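Local coordinates for beta-lactamase domain protein (PDB 5I0P) that probably acts as a hydrolase of the metallo-beta-lactamase superfamily, binding two zinc ions in its metal site, at residues V37-M42 / H277-R282; G65-D70 / V95-V100. All coordinates share one frame; numbering follows the deposited sequence.

Both contacts involve the seven-stranded sheet of the metallo-beta-lactamase fold, but use it differently. Contact 2 is a buried pairing of neighbouring parallel strands within it, held by backbone hydrogen bonds, aliphatic packing and, on one face, a Thr67-Arg97 hydrogen bond braced by Asp58. Contact 1 is smaller and only partly buried: strand 37-43 of this sheet meets segment 277-282, which leads from strand 272-275 into strand 281-282 of the second sheet, mainly by Trp39 against Pro280, with Asn52 bridging them from strand 50-60. Each reaches the zinc site by its own route, contact 1 with the ligand His277, contact 2 with Asp70, hydrogen-bonded to the ligand His107. The two touch where Arg38 CZ packs 3.4 Å from Trp66 CH2.

Contact 1: residues V37-M42 / H277-R282; sequences VRWLRM and HGKPFR. With ZN (zinc ion), chain F.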
ATOM      1  N   VAL A  37      11.359  16.717  -4.922  1.00 41.60           N
ATOM      2  CA  VAL A  37      10.329  15.769  -4.475  1.00 39.26           C
ATOM      3  C   VAL A  37       9.162  16.559  -3.917  1.00 38.70           C
ATOM      4  O   VAL A  37       9.302  17.273  -2.910  1.00 39.98           O
ATOM      5  CB  VAL A  37      10.858  14.766  -3.450  1.00 34.97           C
ATOM      6  CG1 VAL A  37       9.805  13.707  -3.175  1.00 31.39           C
ATOM      7  CG2 VAL A  37      12.089  14.121  -3.987  1.00 29.26           C
ATOM      8  N   ARG A  38       8.022  16.472  -4.594  1.00 36.42           N
ATOM      9  CA  ARG A  38       6.829  17.216  -4.208  1.00 36.35           C
ATOM     10  C   ARG A  38       5.731  16.287  -3.702  1.00 36.07           C
ATOM     11  O   ARG A  38       5.523  15.184  -4.231  1.00 36.16           O
ATOM     12  CB  ARG A  38       6.327  18.043  -5.371  1.00 33.48           C
ATOM     13  CG  ARG A  38       7.279  19.167  -5.760  1.00 36.91           C
ATOM     14  CD  ARG A  38       6.559  20.117  -6.707  1.00 43.05           C
ATOM     15  NE  ARG A  38       7.392  21.176  -7.264  1.00 55.07           N
ATOM     16  CZ  ARG A  38       6.984  21.955  -8.264  1.00 61.05           C
ATOM     17  NH1 ARG A  38       5.769  21.768  -8.777  1.00 71.62           N
ATOM     18  NH2 ARG A  38       7.766  22.906  -8.763  1.00 47.89           N
ATOM     19  N   TRP A  39       5.071  16.735  -2.643  1.00 38.25           N
ATOM     20  CA  TRP A  39       4.040  15.991  -1.922  1.00 30.38           C
ATOM     21  C   TRP A  39       2.678  16.558  -2.310  1.00 30.11           C
ATOM     22  O   TRP A  39       2.450  17.765  -2.208  1.00 33.49           O
ATOM     23  CB  TRP A  39       4.310  16.102  -0.417  1.00 25.41           C
ATOM     24  CG  TRP A  39       3.239  15.594   0.537  1.00 29.98           C
ATOM     25  CD1 TRP A  39       2.237  14.705   0.273  1.00 27.72           C
ATOM     26  CD2 TRP A  39       3.083  15.971   1.914  1.00 27.05           C
ATOM     27  NE1 TRP A  39       1.472  14.505   1.388  1.00 27.76           N
ATOM     28  CE2 TRP A  39       1.961  15.267   2.413  1.00 31.54           C
ATOM     29  CE3 TRP A  39       3.778  16.845   2.769  1.00 25.60           C
ATOM     30  CZ2 TRP A  39       1.515  15.397   3.745  1.00 23.84           C
ATOM     31  CZ3 TRP A  39       3.351  16.976   4.074  1.00 25.61           C
ATOM     32  CH2 TRP A  39       2.216  16.260   4.549  1.00 24.75           C
ATOM     33  N   LEU A  40       1.801  15.702  -2.801  1.00 25.11           N
ATOM     34  CA  LEU A  40       0.408  16.037  -3.030  1.00 25.41           C
ATOM     35  C   LEU A  40      -0.437  15.215  -2.074  1.00 24.32           C
ATOM     36  O   LEU A  40      -0.074  14.079  -1.720  1.00 26.85           O
ATOM     37  CB  LEU A  40      -0.063  15.696  -4.432  1.00 42.23           C
ATOM     38  CG  LEU A  40       0.592  15.735  -5.804  1.00 50.19           C
ATOM     39  CD1 LEU A  40       2.007  15.168  -5.914  1.00 46.28           C
ATOM     40  CD2 LEU A  40      -0.359  14.886  -6.605  1.00 50.22           C
ATOM     41  N   ARG A  41      -1.596  15.746  -1.696  1.00 25.07           N
ATOM     42  CA  ARG A  41      -2.513  14.976  -0.860  1.00 28.47           C
ATOM     43  C   ARG A  41      -3.898  14.990  -1.477  1.00 26.58           C
ATOM     44  O   ARG A  41      -4.435  16.056  -1.776  1.00 28.67           O
ATOM     45  CB  ARG A  41      -2.570  15.500   0.583  1.00 33.65           C
ATOM     46  CG  ARG A  41      -3.643  14.816   1.411  1.00 40.45           C
ATOM     47  CD  ARG A  41      -3.666  15.319   2.867  1.00 43.93           C
ATOM     48  NE  ARG A  41      -2.595  14.622   3.531  1.00 44.68           N
ATOM     49  CZ  ARG A  41      -2.686  13.908   4.640  1.00 33.90           C
ATOM     50  NH1 ARG A  41      -3.821  13.790   5.311  1.00 29.70           N
ATOM     51  NH2 ARG A  41      -1.592  13.309   5.069  1.00 36.10           N
ATOM     52  N   MET A  42      -4.463  13.810  -1.691  1.00 28.51           N
ATOM     53  CA  MET A  42      -5.764  13.701  -2.321  1.00 24.77           C
ATOM     54  C   MET A  42      -6.833  13.226  -1.327  1.00 30.18           C
ATOM     55  O   MET A  42      -6.571  12.364  -0.480  1.00 25.20           O
ATOM     56  CB  MET A  42      -5.710  12.731  -3.506  1.00 25.38           C
ATOM     57  CG  MET A  42      -4.880  13.267  -4.728  1.00 26.82           C
ATOM     58  SD  MET A  42      -5.651  14.760  -5.465  1.00 35.73           S
ATOM     59  CE  MET A  42      -4.641  14.754  -6.979  1.00 26.45           C
ATOM     60  N   HIS A 277      -0.214   7.373   3.526  1.00 23.71           N
ATOM     61  CA  HIS A 277      -1.249   7.871   4.422  1.00 29.35           C
ATOM     62  C   HIS A 277      -0.568   8.317   5.711  1.00 30.31           C
ATOM     63  O   HIS A 277       0.252   7.578   6.258  1.00 30.29           O
ATOM     64  CB  HIS A 277      -2.335   6.805   4.678  1.00 22.02           C
ATOM     65  CG  HIS A 277      -2.789   6.110   3.428  1.00 26.48           C
ATOM     66  ND1 HIS A 277      -3.795   6.599   2.615  1.00 26.64           N
ATOM     67  CD2 HIS A 277      -2.372   4.958   2.847  1.00 21.23           C
ATOM     68  CE1 HIS A 277      -3.984   5.776   1.594  1.00 21.88           C
ATOM     69  NE2 HIS A 277      -3.127   4.779   1.706  1.00 26.44           N
ATOM     70  N   GLY A 278      -0.916   9.511   6.199  1.00 27.13           N
ATOM     71  CA  GLY A 278      -0.170  10.144   7.274  1.00 27.96           C
ATOM     72  C   GLY A 278       0.704  11.255   6.736  1.00 28.37           C
ATOM     73  O   GLY A 278       0.443  11.809   5.675  1.00 23.71           O
ATOM     74  N   LYS A 279       1.768  11.574   7.482  1.00 24.36           N
ATOM     75  CA  LYS A 279       2.657  12.677   7.121  1.00 29.15           C
ATOM     76  C   LYS A 279       4.083  12.170   6.972  1.00 28.37           C
ATOM     77  O   LYS A 279       4.442  11.159   7.583  1.00 30.65           O
ATOM     78  CB  LYS A 279       2.609  13.846   8.149  1.00 25.78           C
ATOM     79  CG  LYS A 279       1.193  14.351   8.349  1.00 29.52           C
ATOM     80  CD  LYS A 279       0.988  15.575   9.219  1.00 35.15           C
ATOM     81  CE  LYS A 279       1.235  15.383  10.659  1.00 38.02           C
ATOM     82  NZ  LYS A 279       0.857  16.662  11.277  1.00 28.83           N
ATOM     83  N   PRO A 280       4.905  12.829   6.145  1.00 26.92           N
ATOM     84  CA  PRO A 280       6.339  12.493   6.108  1.00 30.97           C
ATOM     85  C   PRO A 280       6.909  12.510   7.522  1.00 35.96           C
ATOM     86  O   PRO A 280       6.539  13.345   8.360  1.00 30.87           O
ATOM     87  CB  PRO A 280       6.956  13.607   5.245  1.00 26.71           C
ATOM     88  CG  PRO A 280       5.845  14.098   4.364  1.00 25.19           C
ATOM     89  CD  PRO A 280       4.548  13.887   5.179  1.00 26.26           C
ATOM     90  N   PHE A 281       7.779  11.547   7.806  1.00 33.36           N
ATOM     91  CA  PHE A 281       8.285  11.414   9.160  1.00 31.66           C
ATOM     92  C   PHE A 281       9.649  10.734   9.161  1.00 36.42           C
ATOM     93  O   PHE A 281      10.041  10.042   8.218  1.00 27.27           O
ATOM     94  CB  PHE A 281       7.325  10.627  10.044  1.00 28.36           C
ATOM     95  CG  PHE A 281       7.309   9.152   9.763  1.00 26.22           C
ATOM     96  CD1 PHE A 281       6.523   8.629   8.757  1.00 27.53           C
ATOM     97  CD2 PHE A 281       8.082   8.285  10.511  1.00 37.56           C
ATOM     98  CE1 PHE A 281       6.473   7.260   8.534  1.00 28.15           C
ATOM     99  CE2 PHE A 281       8.046   6.905  10.258  1.00 37.31           C
ATOM    100  CZ  PHE A 281       7.246   6.411   9.270  1.00 25.10           C
ATOM    101  N   ARG A 282      10.371  10.961  10.243  1.00 35.93           N
ATOM    102  CA  ARG A 282      11.579  10.230  10.550  1.00 39.32           C
ATOM    103  C   ARG A 282      11.314   9.383  11.790  1.00 45.14           C
ATOM    104  O   ARG A 282      10.562   9.779  12.688  1.00 41.15           O
ATOM    105  CB  ARG A 282      12.759  11.186  10.775  1.00 33.80           C
ATOM    106  CG  ARG A 282      13.268  11.828   9.498  1.00 36.22           C
ATOM    107  CD  ARG A 282      14.584  12.631   9.635  1.00 34.13           C
ATOM    108  NE  ARG A 282      15.096  12.913   8.288  1.00 41.53           N
ATOM    109  CZ  ARG A 282      14.766  13.975   7.546  1.00 40.84           C
ATOM    110  NH1 ARG A 282      13.946  14.883   8.047  1.00 34.44           N
ATOM    111  NH2 ARG A 282      15.250  14.128   6.307  1.00 32.31           N
TER
HETATM  112 ZN    ZN F 401      -3.133   2.901   0.422  1.00 37.13          ZN
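Strand 37-43 of one sheet in the metallo-beta-lactamase fold faces the segment that starts at the zinc ligand His277, and the meeting point is Trp39 against Pro280. The side chains come tip to tip: Pro280 CD sits over one face of the indole, 3.5 Å from the centroid of the six-membered ring and 17° off its normal, a CH-pi contact. CD lies nearest Trp39 CH2, at 3.4 Å, offset toward the rim. Trp39 CG is anti to the backbone N (chi1 170°), which sends the ring across toward the proline.

Two residues along the strand, the Arg41 chain bends at chi3 (-80°) and brings its guanidinium edge to the backbone of Gly278. NH2 is 2.6 Å from Gly278 O, but the angle is too poor for a hydrogen bond. That carbonyl is hydrogen-bonded by Asn52 ND2 instead, while Asn52 OD1 pairs with Trp39 NE1, so one amide ties both sides of the contact together.

The CB of His277 points away from strand 37-43, and NE2 binds the zinc. Its ND1 is hydrogen-bonded to His50 O, which helps fix the imidazole's rotation. Asp106, His107 and Asp232 complete this zinc's shell, in which His277 NE2 stands 2.3 Å from the metal.

Contact 2: residues G65-D70 / V95-V100; sequences GWTIVD and VLRVLV
Ile68 and Val95 cross at about a right angle on one face of a parallel strand pair, the two strands of a beta-alpha-beta unit of the metallo-beta-lactamase fold joined through helix 76-88. Ile68 CD1 rests against Val95 CG2 at 3.6 Å. Val98 lines the same face, where Leu114 of helix 111-115 covers Ile68 and Val98.

On the other face Thr67 and Arg97 approach obliquely. Arg97 CG stands between the backbone N and the carbonyl carbon (chi1 60°), and the extended chain beyond it lays the guanidinium edge against the threonine. NE donates to Thr67 OG1 over 3.0 Å, nearly straight at 171° and with OG1 in the guanidinium plane. Asp58 OD2 ties the pair together from strand 50-60, hydrogen-bonded to Thr67 OG1 and salt-bridged to Arg97 NH2, so the hydroxyl accepts from NE while joined to a carboxylate; Trp128 adds a cation-pi contact to Arg97.

Between the faces runs the backbone ladder. Leu96 N donates to Trp66 O at 2.8 Å, Ile68 N to Arg97 O, and Leu99 N to Ile68 O at 2.7 Å. Leu96 is an extra residue in the register, and its CD1 packs 3.5 Å from Gly65 N.

At the zinc end, Asp70 N hydrogen-bonds to Leu99 O. The carboxylate serves as second shell: OD2 is hydrogen-bonded to ND1 of zinc ligand His107, while OD1 takes the N-H of Thr101 and lies 3.3 Å from Val100 CA.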
ATOM      1  N   GLY A  65      10.805  16.747 -16.976  1.00 40.96           N
ATOM      2  CA  GLY A  65       9.432  16.573 -16.562  1.00 39.16           C
ATOM      3  C   GLY A  65       9.263  15.967 -15.178  1.00 41.26           C
ATOM      4  O   GLY A  65      10.097  16.149 -14.282  1.00 38.98           O
ATOM      5  N   TRP A  66       8.182  15.218 -14.999  1.00 36.19           N
ATOM      6  CA  TRP A  66       7.798  14.689 -13.708  1.00 33.05           C
ATOM      7  C   TRP A  66       7.483  13.208 -13.826  1.00 39.95           C
ATOM      8  O   TRP A  66       6.803  12.770 -14.760  1.00 35.03           O
ATOM      9  CB  TRP A  66       6.573  15.451 -13.182  1.00 32.67           C
ATOM     10  CG  TRP A  66       6.853  16.942 -13.112  1.00 37.20           C
ATOM     11  CD1 TRP A  66       6.646  17.883 -14.109  1.00 42.30           C
ATOM     12  CD2 TRP A  66       7.401  17.654 -12.008  1.00 34.66           C
ATOM     13  NE1 TRP A  66       7.049  19.121 -13.682  1.00 37.82           N
ATOM     14  CE2 TRP A  66       7.506  19.013 -12.393  1.00 40.54           C
ATOM     15  CE3 TRP A  66       7.822  17.277 -10.727  1.00 33.42           C
ATOM     16  CZ2 TRP A  66       8.015  19.988 -11.544  1.00 37.64           C
ATOM     17  CZ3 TRP A  66       8.312  18.248  -9.880  1.00 39.12           C
ATOM     18  CH2 TRP A  66       8.416  19.596 -10.299  1.00 36.36           C
ATOM     19  N   THR A  67       7.965  12.437 -12.863  1.00 42.37           N
ATOM     20  CA  THR A  67       7.495  11.078 -12.681  1.00 43.83           C
ATOM     21  C   THR A  67       6.466  11.110 -11.568  1.00 35.99           C
ATOM     22  O   THR A  67       6.720  11.684 -10.502  1.00 30.26           O
ATOM     23  CB  THR A  67       8.622  10.122 -12.330  1.00 47.06           C
ATOM     24  OG1 THR A  67       9.414   9.914 -13.499  1.00 42.96           O
ATOM     25  CG2 THR A  67       8.020   8.771 -11.892  1.00 45.15           C
ATOM     26  N   ILE A  68       5.284  10.588 -11.855  1.00 34.99           N
ATOM     27  CA  ILE A  68       4.228  10.491 -10.862  1.00 35.19           C
ATOM     28  C   ILE A  68       4.387   9.186 -10.112  1.00 30.16           C
ATOM     29  O   ILE A  68       4.617   8.136 -10.723  1.00 32.77           O
ATOM     30  CB  ILE A  68       2.843  10.578 -11.523  1.00 35.02           C
ATOM     31  CG1 ILE A  68       2.601  11.989 -12.067  1.00 34.64           C
ATOM     32  CG2 ILE A  68       1.784  10.202 -10.526  1.00 24.13           C
ATOM     33  CD1 ILE A  68       1.296  12.109 -12.819  1.00 27.26           C
ATOM     34  N   VAL A  69       4.256   9.233  -8.793  1.00 25.85           N
ATOM     35  CA  VAL A  69       4.133   8.009  -8.011  1.00 23.27           C
ATOM     36  C   VAL A  69       2.747   7.965  -7.389  1.00 31.19           C
ATOM     37  O   VAL A  69       2.463   8.689  -6.422  1.00 37.23           O
ATOM     38  CB  VAL A  69       5.230   7.893  -6.948  1.00 25.23           C
ATOM     39  CG1 VAL A  69       5.062   6.582  -6.134  1.00 20.52           C
ATOM     40  CG2 VAL A  69       6.615   7.982  -7.625  1.00 23.96           C
ATOM     41  N   ASP A  70       1.909   7.064  -7.920  1.00 31.73           N
ATOM     42  CA  ASP A  70       0.554   6.768  -7.445  1.00 23.08           C
ATOM     43  C   ASP A  70      -0.446   7.841  -7.873  1.00 20.89           C
ATOM     44  O   ASP A  70      -0.081   8.989  -8.114  1.00 24.30           O
ATOM     45  CB  ASP A  70       0.557   6.544  -5.918  1.00 21.02           C
ATOM     46  CG  ASP A  70       1.204   5.205  -5.521  1.00 26.53           C
ATOM     47  OD1 ASP A  70       1.452   4.386  -6.421  1.00 25.59           O
ATOM     48  OD2 ASP A  70       1.445   4.956  -4.315  1.00 24.10           O
ATOM     49  N   VAL A  95       4.384  15.328 -17.639  1.00 44.50           N
ATOM     50  CA  VAL A  95       4.626  14.067 -16.958  1.00 33.92           C
ATOM     51  C   VAL A  95       5.302  13.103 -17.931  1.00 40.22           C
ATOM     52  O   VAL A  95       4.913  13.000 -19.103  1.00 35.34           O
ATOM     53  CB  VAL A  95       3.304  13.510 -16.414  1.00 33.14           C
ATOM     54  CG1 VAL A  95       3.450  12.061 -16.065  1.00 31.87           C
ATOM     55  CG2 VAL A  95       2.867  14.313 -15.209  1.00 34.09           C
ATOM     56  N   LEU A  96       6.355  12.427 -17.459  1.00 40.33           N
ATOM     57  CA  LEU A  96       7.171  11.536 -18.284  1.00 42.33           C
ATOM     58  C   LEU A  96       6.784  10.067 -18.147  1.00 43.54           C
ATOM     59  O   LEU A  96       7.033   9.284 -19.069  1.00 43.15           O
ATOM     60  CB  LEU A  96       8.663  11.710 -17.946  1.00 37.81           C
ATOM     61  CG  LEU A  96       9.191  13.146 -18.074  1.00 43.66           C
ATOM     62  CD1 LEU A  96      10.652  13.308 -17.616  1.00 38.97           C
ATOM     63  CD2 LEU A  96       9.025  13.599 -19.512  1.00 52.59           C
ATOM     64  N   ARG A  97       6.181   9.679 -17.032  1.00 43.52           N
ATOM     65  CA  ARG A  97       5.799   8.299 -16.779  1.00 39.22           C
ATOM     66  C   ARG A  97       5.002   8.287 -15.479  1.00 37.87           C
ATOM     67  O   ARG A  97       5.075   9.219 -14.672  1.00 32.82           O
ATOM     68  CB  ARG A  97       7.023   7.363 -16.691  1.00 34.07           C
ATOM     69  CG  ARG A  97       8.005   7.703 -15.591  1.00 29.10           C
ATOM     70  CD  ARG A  97       9.158   6.749 -15.491  1.00 29.25           C
ATOM     71  NE  ARG A  97      10.268   7.426 -14.840  1.00 35.87           N
ATOM     72  CZ  ARG A  97      11.514   6.969 -14.787  1.00 41.17           C
ATOM     73  NH1 ARG A  97      11.808   5.803 -15.357  1.00 50.34           N
ATOM     74  NH2 ARG A  97      12.472   7.693 -14.206  1.00 37.97           N
ATOM     75  N   VAL A  98       4.214   7.240 -15.302  1.00 28.10           N
ATOM     76  CA  VAL A  98       3.458   7.050 -14.080  1.00 31.21           C
ATOM     77  C   VAL A  98       3.951   5.765 -13.415  1.00 35.28           C
ATOM     78  O   VAL A  98       3.920   4.680 -14.023  1.00 28.35           O
ATOM     79  CB  VAL A  98       1.951   7.005 -14.345  1.00 29.74           C
ATOM     80  CG1 VAL A  98       1.222   6.771 -13.057  1.00 23.65           C
ATOM     81  CG2 VAL A  98       1.502   8.305 -15.011  1.00 31.84           C
ATOM     82  N   LEU A  99       4.411   5.892 -12.176  1.00 30.80           N
ATOM     83  CA  LEU A  99       4.878   4.773 -11.388  1.00 30.35           C
ATOM     84  C   LEU A  99       3.861   4.482 -10.292  1.00 34.24           C
ATOM     85  O   LEU A  99       3.327   5.406  -9.682  1.00 41.91           O
ATOM     86  CB  LEU A  99       6.241   5.109 -10.812  1.00 31.43           C
ATOM     87  CG  LEU A  99       7.101   3.974 -10.329  1.00 35.56           C
ATOM     88  CD1 LEU A  99       8.554   4.351 -10.429  1.00 23.73           C
ATOM     89  CD2 LEU A  99       6.708   3.662  -8.864  1.00 37.20           C
ATOM     90  N   VAL A 100       3.573   3.203 -10.051  1.00 34.18           N
ATOM     91  CA  VAL A 100       2.546   2.797  -9.091  1.00 28.89           C
ATOM     92  C   VAL A 100       3.108   1.784  -8.088  1.00 24.85           C
ATOM     93  O   VAL A 100       3.690   0.766  -8.479  1.00 21.71           O
ATOM     94  CB  VAL A 100       1.305   2.234  -9.806  1.00 26.66           C
ATOM     95  CG1 VAL A 100       0.357   1.577  -8.792  1.00 25.65           C
ATOM     96  CG2 VAL A 100       0.622   3.361 -10.564  1.00 24.08           C
TER